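Local coordinates for protein toll (Drosophila melanogaster, PDB 4LXR) that acts as the extracellular receptor for cleaved Spaetzle, switching on Toll signalling in antifungal immunity and in dorsal-ventral patterning of the embryo, at residues A[84-90]-A[117-122]; A[184-190]-A[208-214]; A[307-313]-A[333-338]; A[512-516]-A[553-557]. All blocks are in the same frame, centred on the assembly; numbering follows the deposited sequence.

In the fold
All four contacts join neighbouring turns of the leucine-rich-repeat ectodomain, and they follow one another along the chain without overlap. Contact 1 lies near the N-terminal end and contact 2 between repeats 2 and 3, their centres 32 Å apart; contact 3 lies between repeats 7 and 8, with 33 Å separating the centres of contacts 2 and 3. Contact 4 joins repeat 15 to the first C-terminal cysteine-rich cap; its centre is 86 Å from that of contact 1, on the opposite side of the chain's centre. No other protein chain of the assembly touches these segments. The Gln338 side chain of contact 3 is about 10 Å from an N-acetylglucosamine of an attached glycan.

Contact 1 (A[84-90]-A[117-122]); sequences GHTPIAS and QHLDRL
Arg121 reaches across to Ala89 and Ser90, joining the start of helix 88-94, after strand 74-78, to the 3-10 turn and loop after strand 102-106, near the N-terminal end of the leucine-rich-repeat solenoid. It stands in the type II turn running from Leu119 to Leu122, and its chain can be followed outward. CB rests on the methyl of Ala89, 3.8 Å from Ala89 CB. Further along, NE passes the same methyl, which ends up over one face of the guanidinium. A bend at chi3 (-62°) brings the group back over Ala89, and at the tip NH2 donates to Ser90 OG at 2.8 Å. This bond is nearly straight, and the hydroxyl oxygen lies in the guanidinium plane. NH2 also forms a salt bridge with Asp93, later in helix 88-94, while NH1 donates to a water and passes near Pro87 CG. At this arginine end Leu122 CG also packs on Ala89 CB.

The other end of the contact belongs to His118. Its NE2 donates to Gly84 O at 2.8 Å, approaching in the carbonyl plane though the oxygen is tilted somewhat from the imidazole plane, and Thr86 O sits at the ring edge by CD2. Between these ends Pro87 lays its CG against Asp120 CB, 3.8 Å away.

The His118 carbonyl serves the opposite backbone twice. Ile88 N donates to His118 O directly, at 3.0 Å. A water then donates to His118 O and Asp120 O and accepts from Ala89 N at 2.8 Å.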
# COMPACT_ATOMS: atom_id res chain seq x y z
N GLY A 84 -50.36 -16.84 4.27
CA GLY A 84 -51.80 -16.66 4.37
C GLY A 84 -52.32 -16.40 5.78
O GLY A 84 -51.77 -15.61 6.54
N HIS A 85 -53.40 -17.09 6.14
CA HIS A 85 -53.99 -16.95 7.46
C HIS A 85 -53.43 -17.99 8.43
O HIS A 85 -54.13 -18.46 9.32
CB HIS A 85 -55.51 -17.08 7.35
CG HIS A 85 -56.13 -16.03 6.48
ND1 HIS A 85 -55.75 -14.70 6.54
CD2 HIS A 85 -57.08 -16.11 5.52
CE1 HIS A 85 -56.45 -14.01 5.66
NE2 HIS A 85 -57.26 -14.84 5.03
N THR A 86 -52.16 -18.33 8.22
CA THR A 86 -51.45 -19.32 9.01
C THR A 86 -50.27 -18.65 9.73
O THR A 86 -49.57 -17.83 9.15
CB THR A 86 -50.92 -20.42 8.06
OG1 THR A 86 -52.02 -21.16 7.52
CG2 THR A 86 -49.95 -21.36 8.78
N PRO A 87 -50.06 -18.97 11.01
CA PRO A 87 -48.90 -18.40 11.71
C PRO A 87 -47.55 -18.90 11.12
O PRO A 87 -47.47 -20.03 10.65
CB PRO A 87 -49.07 -18.90 13.15
CG PRO A 87 -50.65 -19.12 13.29
CD PRO A 87 -51.03 -19.64 11.92
N ILE A 88 -46.52 -18.05 11.15
CA ILE A 88 -45.18 -18.44 10.68
C ILE A 88 -44.70 -19.56 11.59
O ILE A 88 -43.97 -20.44 11.15
CB ILE A 88 -44.20 -17.24 10.66
CG1 ILE A 88 -44.62 -16.24 9.57
CG2 ILE A 88 -42.72 -17.68 10.37
CD1 ILE A 88 -43.99 -14.84 9.71
N ALA A 89 -45.18 -19.56 12.84
CA ALA A 89 -44.81 -20.61 13.80
C ALA A 89 -45.15 -22.01 13.27
O ALA A 89 -44.48 -22.98 13.59
CB ALA A 89 -45.49 -20.38 15.15
N SER A 90 -46.21 -22.11 12.46
CA SER A 90 -46.58 -23.38 11.86
C SER A 90 -45.55 -23.90 10.84
O SER A 90 -45.32 -25.11 10.75
CB SER A 90 -47.97 -23.29 11.23
OG SER A 90 -48.95 -23.22 12.25
N GLN A 117 -51.72 -12.23 13.25
CA GLN A 117 -51.76 -13.70 13.23
C GLN A 117 -50.42 -14.35 12.84
O GLN A 117 -50.07 -15.42 13.36
CB GLN A 117 -52.87 -14.19 12.29
CG GLN A 117 -53.02 -15.71 12.28
CD GLN A 117 -54.19 -16.18 11.43
OE1 GLN A 117 -54.82 -17.19 11.73
NE2 GLN A 117 -54.48 -15.44 10.37
N HIS A 118 -49.66 -13.71 11.96
CA HIS A 118 -48.39 -14.28 11.53
C HIS A 118 -47.42 -14.52 12.68
O HIS A 118 -46.52 -15.36 12.58
CB HIS A 118 -47.76 -13.41 10.44
CG HIS A 118 -48.49 -13.47 9.13
ND1 HIS A 118 -48.56 -12.40 8.27
CD2 HIS A 118 -49.20 -14.47 8.56
CE1 HIS A 118 -49.26 -12.75 7.20
NE2 HIS A 118 -49.66 -14.00 7.35
N LEU A 119 -47.61 -13.81 13.79
CA LEU A 119 -46.70 -13.96 14.92
C LEU A 119 -47.29 -14.76 16.08
O LEU A 119 -46.67 -14.83 17.14
CB LEU A 119 -46.18 -12.60 15.40
CG LEU A 119 -45.25 -11.82 14.46
CD1 LEU A 119 -44.96 -10.45 15.05
CD2 LEU A 119 -43.92 -12.58 14.21
N ASP A 120 -48.48 -15.34 15.90
CA ASP A 120 -49.05 -16.25 16.90
C ASP A 120 -48.00 -17.31 17.32
O ASP A 120 -47.26 -17.81 16.47
CB ASP A 120 -50.30 -16.96 16.37
CG ASP A 120 -51.53 -16.03 16.28
OD1 ASP A 120 -51.49 -14.87 16.75
OD2 ASP A 120 -52.56 -16.49 15.75
N ARG A 121 -47.95 -17.63 18.61
CA ARG A 121 -46.99 -18.59 19.18
C ARG A 121 -45.51 -18.14 19.15
O ARG A 121 -44.63 -18.87 19.61
CB ARG A 121 -47.18 -19.99 18.57
CG ARG A 121 -48.65 -20.42 18.48
CD ARG A 121 -48.80 -21.95 18.35
NE ARG A 121 -48.17 -22.49 17.14
CZ ARG A 121 -48.76 -22.51 15.94
NH1 ARG A 121 -49.98 -22.02 15.77
NH2 ARG A 121 -48.12 -23.02 14.91
N LEU A 122 -45.23 -16.95 18.64
CA LEU A 122 -43.87 -16.41 18.68
C LEU A 122 -43.70 -15.25 19.66
O LEU A 122 -42.78 -14.42 19.49
CB LEU A 122 -43.40 -16.01 17.27
CG LEU A 122 -43.26 -17.25 16.37
CD1 LEU A 122 -42.85 -16.89 14.95
CD2 LEU A 122 -42.28 -18.21 16.99
O HOH W 1 -53.33 -13.63 8.67
O HOH W 2 -46.02 -17.29 14.18
O HOH W 3 -51.88 -22.57 13.93

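Contact 2 (A[184-190]-A[208-214]); sequences QMPRGIF and NLTKHDF
A charged pair over an apolar floor, with waters between the loops, joins the loop of repeat 2 at 184-190 to that of repeat 3 at 208-214, each following its strand in the leucine-rich-repeat solenoid. Asp213 is the hub. Its OD1 forms a salt bridge with Arg187 NH1, modelled at 2.4 Å, so short that the exact length is doubtful. The carboxylate oxygen comes over one face of the guanidinium, while His212 CD2 lies over the opposite face. A bend at chi2 (-61°) swings the arginine chain into this place. OD2 is met from above the carboxylate plane by Thr210 N at 3.1 Å, within the same loop. One water lies 2.6 Å from Asp213 OD2 and accepts from Met185 N; another lies 2.8 Å from Asp213 OD1, near Met185 O. A third donates to Pro186 O and Asp213 O, linking the backbones.

Beneath, Met185 is folded at chi2 and chi3 so that its CE touches Phe214 CE1 at 3.4 Å and Leu209 CD2 at 3.8 Å. Phe190 turns its edge to Asp213 O, with CE2 3.3 Å from that oxygen.

With an asparagine in place of Asp213, the Arg187 guanidinium would probably lose its counter-charge here. Direct hydrogen bonds between the two loops are absent, so the polar link rests largely on the buried Asp213 carboxylate and on bridging waters, the negative charge probably stabilised by the nearby arginine.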
# COMPACT_ATOMS: atom_id res chain seq x y z
N GLN A 184 -42.86 12.09 11.15
CA GLN A 184 -43.10 12.54 12.51
C GLN A 184 -42.75 11.44 13.51
O GLN A 184 -42.94 10.26 13.23
CB GLN A 184 -44.59 12.94 12.70
CG GLN A 184 -45.13 13.94 11.67
CD GLN A 184 -44.49 15.32 11.79
OE1 GLN A 184 -43.90 15.65 12.83
NE2 GLN A 184 -44.60 16.13 10.73
N MET A 185 -42.26 11.84 14.68
CA MET A 185 -42.18 10.93 15.81
C MET A 185 -43.59 10.56 16.28
O MET A 185 -44.42 11.44 16.51
CB MET A 185 -41.42 11.57 16.97
CG MET A 185 -40.99 10.58 18.04
SD MET A 185 -39.62 9.58 17.42
CE MET A 185 -38.41 10.87 17.17
N PRO A 186 -43.87 9.26 16.42
CA PRO A 186 -45.13 8.83 17.04
C PRO A 186 -45.23 9.41 18.45
O PRO A 186 -44.22 9.47 19.15
CB PRO A 186 -44.99 7.30 17.09
CG PRO A 186 -44.02 6.98 16.01
CD PRO A 186 -43.03 8.12 16.01
N ARG A 187 -46.41 9.85 18.86
CA ARG A 187 -46.56 10.51 20.14
C ARG A 187 -46.83 9.53 21.28
O ARG A 187 -47.46 8.49 21.07
CB ARG A 187 -47.69 11.54 20.09
CG ARG A 187 -47.39 12.74 19.22
CD ARG A 187 -46.18 13.52 19.72
NE ARG A 187 -46.18 14.88 19.18
CZ ARG A 187 -45.18 15.75 19.31
NH1 ARG A 187 -44.08 15.40 19.96
NH2 ARG A 187 -45.27 16.96 18.79
N GLY A 188 -46.37 9.90 22.47
CA GLY A 188 -46.62 9.15 23.69
C GLY A 188 -46.20 7.68 23.68
O GLY A 188 -46.90 6.84 24.23
N ILE A 189 -45.07 7.37 23.06
CA ILE A 189 -44.66 5.96 22.97
C ILE A 189 -43.63 5.55 24.02
O ILE A 189 -43.59 4.40 24.46
CB ILE A 189 -44.12 5.60 21.56
CG1 ILE A 189 -42.81 6.34 21.27
CG2 ILE A 189 -45.17 5.90 20.50
CD1 ILE A 189 -42.24 6.04 19.89
N PHE A 190 -42.80 6.50 24.45
CA PHE A 190 -41.68 6.19 25.33
C PHE A 190 -42.09 5.69 26.72
O PHE A 190 -41.38 4.89 27.34
CB PHE A 190 -40.76 7.39 25.42
CG PHE A 190 -40.10 7.72 24.12
CD1 PHE A 190 -39.08 6.92 23.61
CD2 PHE A 190 -40.49 8.83 23.39
CE1 PHE A 190 -38.47 7.22 22.42
CE2 PHE A 190 -39.90 9.14 22.19
CZ PHE A 190 -38.88 8.33 21.71
N ASN A 208 -39.22 17.83 11.28
CA ASN A 208 -39.96 18.64 12.23
C ASN A 208 -39.80 18.18 13.68
O ASN A 208 -40.74 18.23 14.45
CB ASN A 208 -41.45 18.68 11.86
CG ASN A 208 -41.71 19.41 10.54
OD1 ASN A 208 -42.05 18.79 9.53
ND2 ASN A 208 -41.54 20.73 10.55
N LEU A 209 -38.61 17.72 14.04
CA LEU A 209 -38.36 17.25 15.39
C LEU A 209 -38.39 18.43 16.35
O LEU A 209 -37.80 19.48 16.07
CB LEU A 209 -37.01 16.52 15.47
CG LEU A 209 -36.90 15.18 14.76
CD1 LEU A 209 -35.46 14.69 14.87
CD2 LEU A 209 -37.88 14.14 15.33
N THR A 210 -39.12 18.26 17.45
CA THR A 210 -39.17 19.23 18.53
C THR A 210 -39.01 18.50 19.86
O THR A 210 -39.11 17.26 19.93
CB THR A 210 -40.50 20.05 18.54
OG1 THR A 210 -41.62 19.15 18.54
CG2 THR A 210 -40.60 20.95 17.33
N LYS A 211 -38.77 19.28 20.91
CA LYS A 211 -38.52 18.78 22.26
C LYS A 211 -39.58 17.79 22.73
O LYS A 211 -39.26 16.72 23.25
CB LYS A 211 -38.40 19.98 23.21
CG LYS A 211 -38.58 19.69 24.68
CD LYS A 211 -38.43 21.00 25.47
CE LYS A 211 -38.90 20.86 26.91
NZ LYS A 211 -38.50 22.00 27.79
N HIS A 212 -40.84 18.11 22.49
CA HIS A 212 -41.95 17.26 22.91
C HIS A 212 -41.90 15.85 22.30
O HIS A 212 -42.49 14.92 22.86
CB HIS A 212 -43.29 17.93 22.58
CG HIS A 212 -44.48 17.19 23.12
ND1 HIS A 212 -44.75 17.11 24.47
CD2 HIS A 212 -45.48 16.52 22.50
CE1 HIS A 212 -45.86 16.41 24.66
NE2 HIS A 212 -46.32 16.04 23.47
N ASP A 213 -41.21 15.70 21.17
CA ASP A 213 -41.12 14.41 20.50
C ASP A 213 -40.45 13.36 21.40
O ASP A 213 -40.73 12.16 21.30
CB ASP A 213 -40.38 14.53 19.15
CG ASP A 213 -41.25 15.12 18.04
OD1 ASP A 213 -42.49 15.09 18.16
OD2 ASP A 213 -40.69 15.59 17.02
N PHE A 214 -39.57 13.81 22.29
CA PHE A 214 -38.83 12.88 23.14
C PHE A 214 -39.27 12.93 24.60
O PHE A 214 -38.54 12.50 25.49
CB PHE A 214 -37.33 13.12 23.02
CG PHE A 214 -36.83 13.08 21.60
CD1 PHE A 214 -36.71 11.87 20.94
CD2 PHE A 214 -36.51 14.24 20.93
CE1 PHE A 214 -36.26 11.83 19.63
CE2 PHE A 214 -36.05 14.20 19.63
CZ PHE A 214 -35.94 13.01 18.97
O HOH W 4 -41.61 14.71 14.77
O HOH W 5 -44.44 14.12 16.47
O HOH W 6 -43.08 10.65 21.38

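Contact 3 (A[307-313]-A[333-338]); sequences PGDLFEH and TLLEHQ
Gln338 NE2 donates to two carbonyls: Phe311 O, across the contact at 2.9 Å, and Ser314 O just beyond the segment 307-313. The Phe311 bond is bent, 141° at the hydrogen, with the donor tilted from the carbonyl plane. Chi2 of Gln338 (63°) folds its chain back, laying the amide alongside Phe311 so that NE2 is 3.3 Å from Phe311 CB.

The Phe311 ring points its edge at Leu334 O, with CD2 3.5 Å from that oxygen, and CE2 packs on Leu334 CG at 3.8 Å. Leu310 CG, from its own loop, lies over one ring face. A water 2.7 Å from Leu334 O accepts from Phe311 N and also lies close to Gly308 O, bridging the two backbones. Gly308 comes so close to Thr333 that a side-chain carbon there would run into Thr333 OG1. At the solvent-facing end His313 and His337 run alongside each other with their rings at the same end; the centroids are 4.6 Å apart and the planes meet obliquely at 38°. His313 N sits over one face of the His337 ring, 3.5 Å from its CG.

These are the loops of leucine-rich repeats 7 and 8 of the solenoid, built of overlapping type I turns. Asp309 continues the chain of contacts backward to Ser285 and Arg286 of the preceding loop, while Phe311 and Leu335 both press inward on Ile320 of strand 319-321, which runs between the two loops in sequence.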
# COMPACT_ATOMS: atom_id res chain seq x y z
N PRO A 307 -14.82 28.25 16.99
CA PRO A 307 -14.62 29.19 18.09
C PRO A 307 -13.73 28.57 19.15
O PRO A 307 -13.86 27.36 19.42
CB PRO A 307 -16.05 29.37 18.65
CG PRO A 307 -16.70 28.03 18.38
CD PRO A 307 -16.11 27.55 17.06
N GLY A 308 -12.86 29.38 19.74
CA GLY A 308 -11.89 28.94 20.74
C GLY A 308 -12.46 28.28 21.97
O GLY A 308 -11.75 27.57 22.68
N ASP A 309 -13.75 28.50 22.21
CA ASP A 309 -14.43 27.98 23.40
C ASP A 309 -15.23 26.70 23.12
O ASP A 309 -16.07 26.29 23.93
CB ASP A 309 -15.34 29.06 24.03
CG ASP A 309 -16.46 29.53 23.09
OD1 ASP A 309 -16.86 28.80 22.15
OD2 ASP A 309 -16.95 30.67 23.29
N LEU A 310 -14.96 26.08 21.97
CA LEU A 310 -15.76 24.95 21.49
C LEU A 310 -15.74 23.75 22.42
O LEU A 310 -16.75 23.06 22.57
CB LEU A 310 -15.30 24.53 20.08
CG LEU A 310 -16.21 23.52 19.36
CD1 LEU A 310 -17.62 24.10 19.21
CD2 LEU A 310 -15.63 23.10 17.99
N PHE A 311 -14.59 23.48 23.03
CA PHE A 311 -14.43 22.32 23.89
C PHE A 311 -14.09 22.70 25.32
O PHE A 311 -13.50 21.87 26.03
CB PHE A 311 -13.27 21.44 23.41
CG PHE A 311 -13.33 21.08 21.96
CD1 PHE A 311 -14.40 20.36 21.44
CD2 PHE A 311 -12.27 21.40 21.12
CE1 PHE A 311 -14.44 20.02 20.11
CE2 PHE A 311 -12.29 21.05 19.80
CZ PHE A 311 -13.37 20.37 19.28
N GLU A 312 -14.40 23.92 25.75
CA GLU A 312 -13.85 24.39 27.03
C GLU A 312 -14.42 23.60 28.21
O GLU A 312 -15.61 23.27 28.24
CB GLU A 312 -13.99 25.91 27.23
CG GLU A 312 -15.39 26.42 27.45
CD GLU A 312 -15.42 27.87 27.91
OE1 GLU A 312 -16.39 28.27 28.58
OE2 GLU A 312 -14.48 28.61 27.59
N HIS A 313 -13.54 23.26 29.14
CA HIS A 313 -13.87 22.45 30.31
C HIS A 313 -14.35 21.04 29.98
O HIS A 313 -14.82 20.34 30.87
CB HIS A 313 -14.85 23.17 31.23
CG HIS A 313 -14.36 24.51 31.69
ND1 HIS A 313 -14.97 25.69 31.32
CD2 HIS A 313 -13.30 24.85 32.46
CE1 HIS A 313 -14.31 26.70 31.86
NE2 HIS A 313 -13.29 26.22 32.55
N THR A 333 -6.55 28.74 21.71
CA THR A 333 -7.11 28.19 22.96
C THR A 333 -7.98 26.95 22.74
O THR A 333 -8.48 26.36 23.69
CB THR A 333 -7.94 29.23 23.76
OG1 THR A 333 -9.06 29.67 22.98
CG2 THR A 333 -7.07 30.45 24.16
N LEU A 334 -8.16 26.55 21.48
CA LEU A 334 -9.10 25.48 21.14
C LEU A 334 -8.95 24.22 21.99
O LEU A 334 -9.95 23.63 22.41
CB LEU A 334 -8.98 25.09 19.66
CG LEU A 334 -10.09 24.12 19.24
CD1 LEU A 334 -11.46 24.76 19.40
CD2 LEU A 334 -9.90 23.63 17.82
N LEU A 335 -7.71 23.82 22.27
CA LEU A 335 -7.44 22.55 22.95
C LEU A 335 -6.82 22.75 24.32
O LEU A 335 -6.19 21.84 24.87
CB LEU A 335 -6.52 21.67 22.10
CG LEU A 335 -7.05 21.34 20.70
CD1 LEU A 335 -5.98 20.64 19.91
CD2 LEU A 335 -8.30 20.47 20.76
N GLU A 336 -7.00 23.94 24.88
CA GLU A 336 -6.40 24.32 26.15
C GLU A 336 -6.82 23.41 27.32
O GLU A 336 -6.07 23.23 28.28
CB GLU A 336 -6.76 25.78 26.44
CG GLU A 336 -6.08 26.38 27.64
CD GLU A 336 -6.66 27.73 28.00
OE1 GLU A 336 -7.39 28.30 27.16
OE2 GLU A 336 -6.40 28.21 29.13
N HIS A 337 -8.02 22.84 27.26
CA HIS A 337 -8.48 21.99 28.34
C HIS A 337 -8.35 20.49 28.04
O HIS A 337 -8.59 19.65 28.90
CB HIS A 337 -9.93 22.35 28.74
CG HIS A 337 -10.08 23.77 29.20
ND1 HIS A 337 -9.77 24.18 30.47
CD2 HIS A 337 -10.51 24.87 28.54
CE1 HIS A 337 -10.00 25.47 30.59
NE2 HIS A 337 -10.44 25.92 29.43
N GLN A 338 -7.95 20.15 26.82
CA GLN A 338 -7.93 18.76 26.40
C GLN A 338 -6.68 17.98 26.86
O GLN A 338 -5.92 17.44 26.06
CB GLN A 338 -8.16 18.64 24.88
CG GLN A 338 -9.65 18.74 24.49
CD GLN A 338 -10.25 20.08 24.85
OE1 GLN A 338 -9.78 21.12 24.39
NE2 GLN A 338 -11.29 20.07 25.69
O HOH W 7 -12.20 24.77 23.47

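Contact 4 (A[512-516]-A[553-557]); sequences LPEDV and HKPQY
His553 turns the NE2 side of its imidazole toward Glu514, where NE2 donates to Glu514 O at 2.6 Å. The donor lies in the carbonyl plane, but the oxygen is tilted out of the ring plane and the hydrogen bond itself is bent, 130° at the hydrogen. CE1 of the same ring comes 3.3 Å from Pro513 O. The chi1 of His553 (-167°) sets CG opposite the backbone N and carries the ring out to the other loop. Tyr557 approaches from the other end of the segment. It meets Pro513 head-on, with its hydroxyl in front: OH is 3.4 Å from Pro513 CD and 3.5 Å from Leu512 CB.

Pro555 fits between the two aromatic rings, with its CD over the centre of the His553 face and its CG over the Tyr557 face, offset toward the rim. The arrangement joins the loop of leucine-rich repeat 15 to a segment of the first C-terminal cap (LRRCT) between helix 543-549 and strand 561-564. Within the cap the His553 ring also meets Trp544, and Tyr557 meets Tyr487 of repeat 14 with the planes about 20° apart.

Replacing His553 by a leucine is likely to leave Glu514 O without this donor and the ring of Pro555 without its flat neighbour. Val516 lays its CG1 near His553, 3.8 Å from NE2, and its CA against Pro555 CB at 3.5 Å.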
# COMPACT_ATOMS: atom_id res chain seq x y z
N LEU A 512 32.60 3.18 -5.04
CA LEU A 512 33.12 2.32 -3.99
C LEU A 512 34.59 2.05 -4.23
O LEU A 512 35.01 1.84 -5.37
CB LEU A 512 32.33 1.01 -3.93
CG LEU A 512 30.83 1.19 -3.76
CD1 LEU A 512 30.13 -0.15 -3.66
CD2 LEU A 512 30.55 2.04 -2.53
N PRO A 513 35.40 2.04 -3.16
CA PRO A 513 36.85 1.93 -3.34
C PRO A 513 37.32 0.49 -3.50
O PRO A 513 36.57 -0.46 -3.28
CB PRO A 513 37.40 2.54 -2.05
CG PRO A 513 36.28 2.41 -1.03
CD PRO A 513 35.02 1.98 -1.74
N GLU A 514 38.58 0.35 -3.90
CA GLU A 514 39.17 -0.96 -4.10
C GLU A 514 39.23 -1.71 -2.77
O GLU A 514 38.67 -2.81 -2.65
CB GLU A 514 40.58 -0.82 -4.69
CG GLU A 514 41.06 -2.04 -5.48
CD GLU A 514 42.43 -1.82 -6.11
OE1 GLU A 514 43.24 -2.78 -6.13
OE2 GLU A 514 42.71 -0.69 -6.59
N ASP A 515 39.87 -1.09 -1.78
CA ASP A 515 40.16 -1.69 -0.48
C ASP A 515 39.07 -2.60 0.08
O ASP A 515 37.92 -2.19 0.23
CB ASP A 515 40.50 -0.59 0.54
CG ASP A 515 41.78 -0.87 1.30
OD1 ASP A 515 42.13 -2.06 1.48
OD2 ASP A 515 42.45 0.10 1.71
N VAL A 516 39.45 -3.84 0.39
CA VAL A 516 38.52 -4.82 0.95
C VAL A 516 38.37 -4.67 2.46
O VAL A 516 39.01 -3.82 3.08
CB VAL A 516 38.94 -6.28 0.61
CG1 VAL A 516 38.76 -6.57 -0.88
CG2 VAL A 516 40.38 -6.56 1.04
N HIS A 553 33.90 -8.63 -6.21
CA HIS A 553 34.37 -7.78 -5.12
C HIS A 553 33.46 -7.82 -3.89
O HIS A 553 32.29 -7.44 -3.94
CB HIS A 553 34.55 -6.34 -5.61
CG HIS A 553 35.31 -5.46 -4.67
ND1 HIS A 553 34.84 -4.24 -4.25
CD2 HIS A 553 36.53 -5.62 -4.09
CE1 HIS A 553 35.73 -3.68 -3.45
NE2 HIS A 553 36.75 -4.50 -3.33
N LYS A 554 34.01 -8.29 -2.77
CA LYS A 554 33.26 -8.37 -1.52
C LYS A 554 34.06 -7.90 -0.30
O LYS A 554 34.41 -8.70 0.55
CB LYS A 554 32.77 -9.81 -1.28
CG LYS A 554 32.07 -10.43 -2.49
CD LYS A 554 31.55 -11.82 -2.18
CE LYS A 554 32.00 -12.83 -3.23
NZ LYS A 554 33.43 -13.19 -3.08
N PRO A 555 34.34 -6.59 -0.22
CA PRO A 555 35.05 -5.98 0.91
C PRO A 555 34.39 -6.18 2.28
O PRO A 555 33.36 -6.86 2.40
CB PRO A 555 35.04 -4.49 0.56
CG PRO A 555 33.96 -4.34 -0.46
CD PRO A 555 34.00 -5.60 -1.24
N GLN A 556 34.98 -5.59 3.31
CA GLN A 556 34.47 -5.72 4.68
C GLN A 556 33.09 -5.08 4.83
O GLN A 556 32.20 -5.67 5.45
CB GLN A 556 35.45 -5.12 5.70
CG GLN A 556 36.73 -5.94 5.92
CD GLN A 556 36.59 -6.99 7.02
OE1 GLN A 556 37.16 -8.08 6.93
NE2 GLN A 556 35.83 -6.66 8.06
N TYR A 557 32.92 -3.89 4.27
CA TYR A 557 31.64 -3.19 4.37
C TYR A 557 30.54 -3.89 3.58
O TYR A 557 29.38 -3.87 3.98
CB TYR A 557 31.78 -1.73 3.92
CG TYR A 557 32.27 -1.56 2.49
CD1 TYR A 557 31.40 -1.63 1.41
CD2 TYR A 557 33.61 -1.31 2.23
CE1 TYR A 557 31.84 -1.47 0.12
CE2 TYR A 557 34.07 -1.14 0.94
CZ TYR A 557 33.18 -1.21 -0.11
OH TYR A 557 33.62 -1.05 -1.40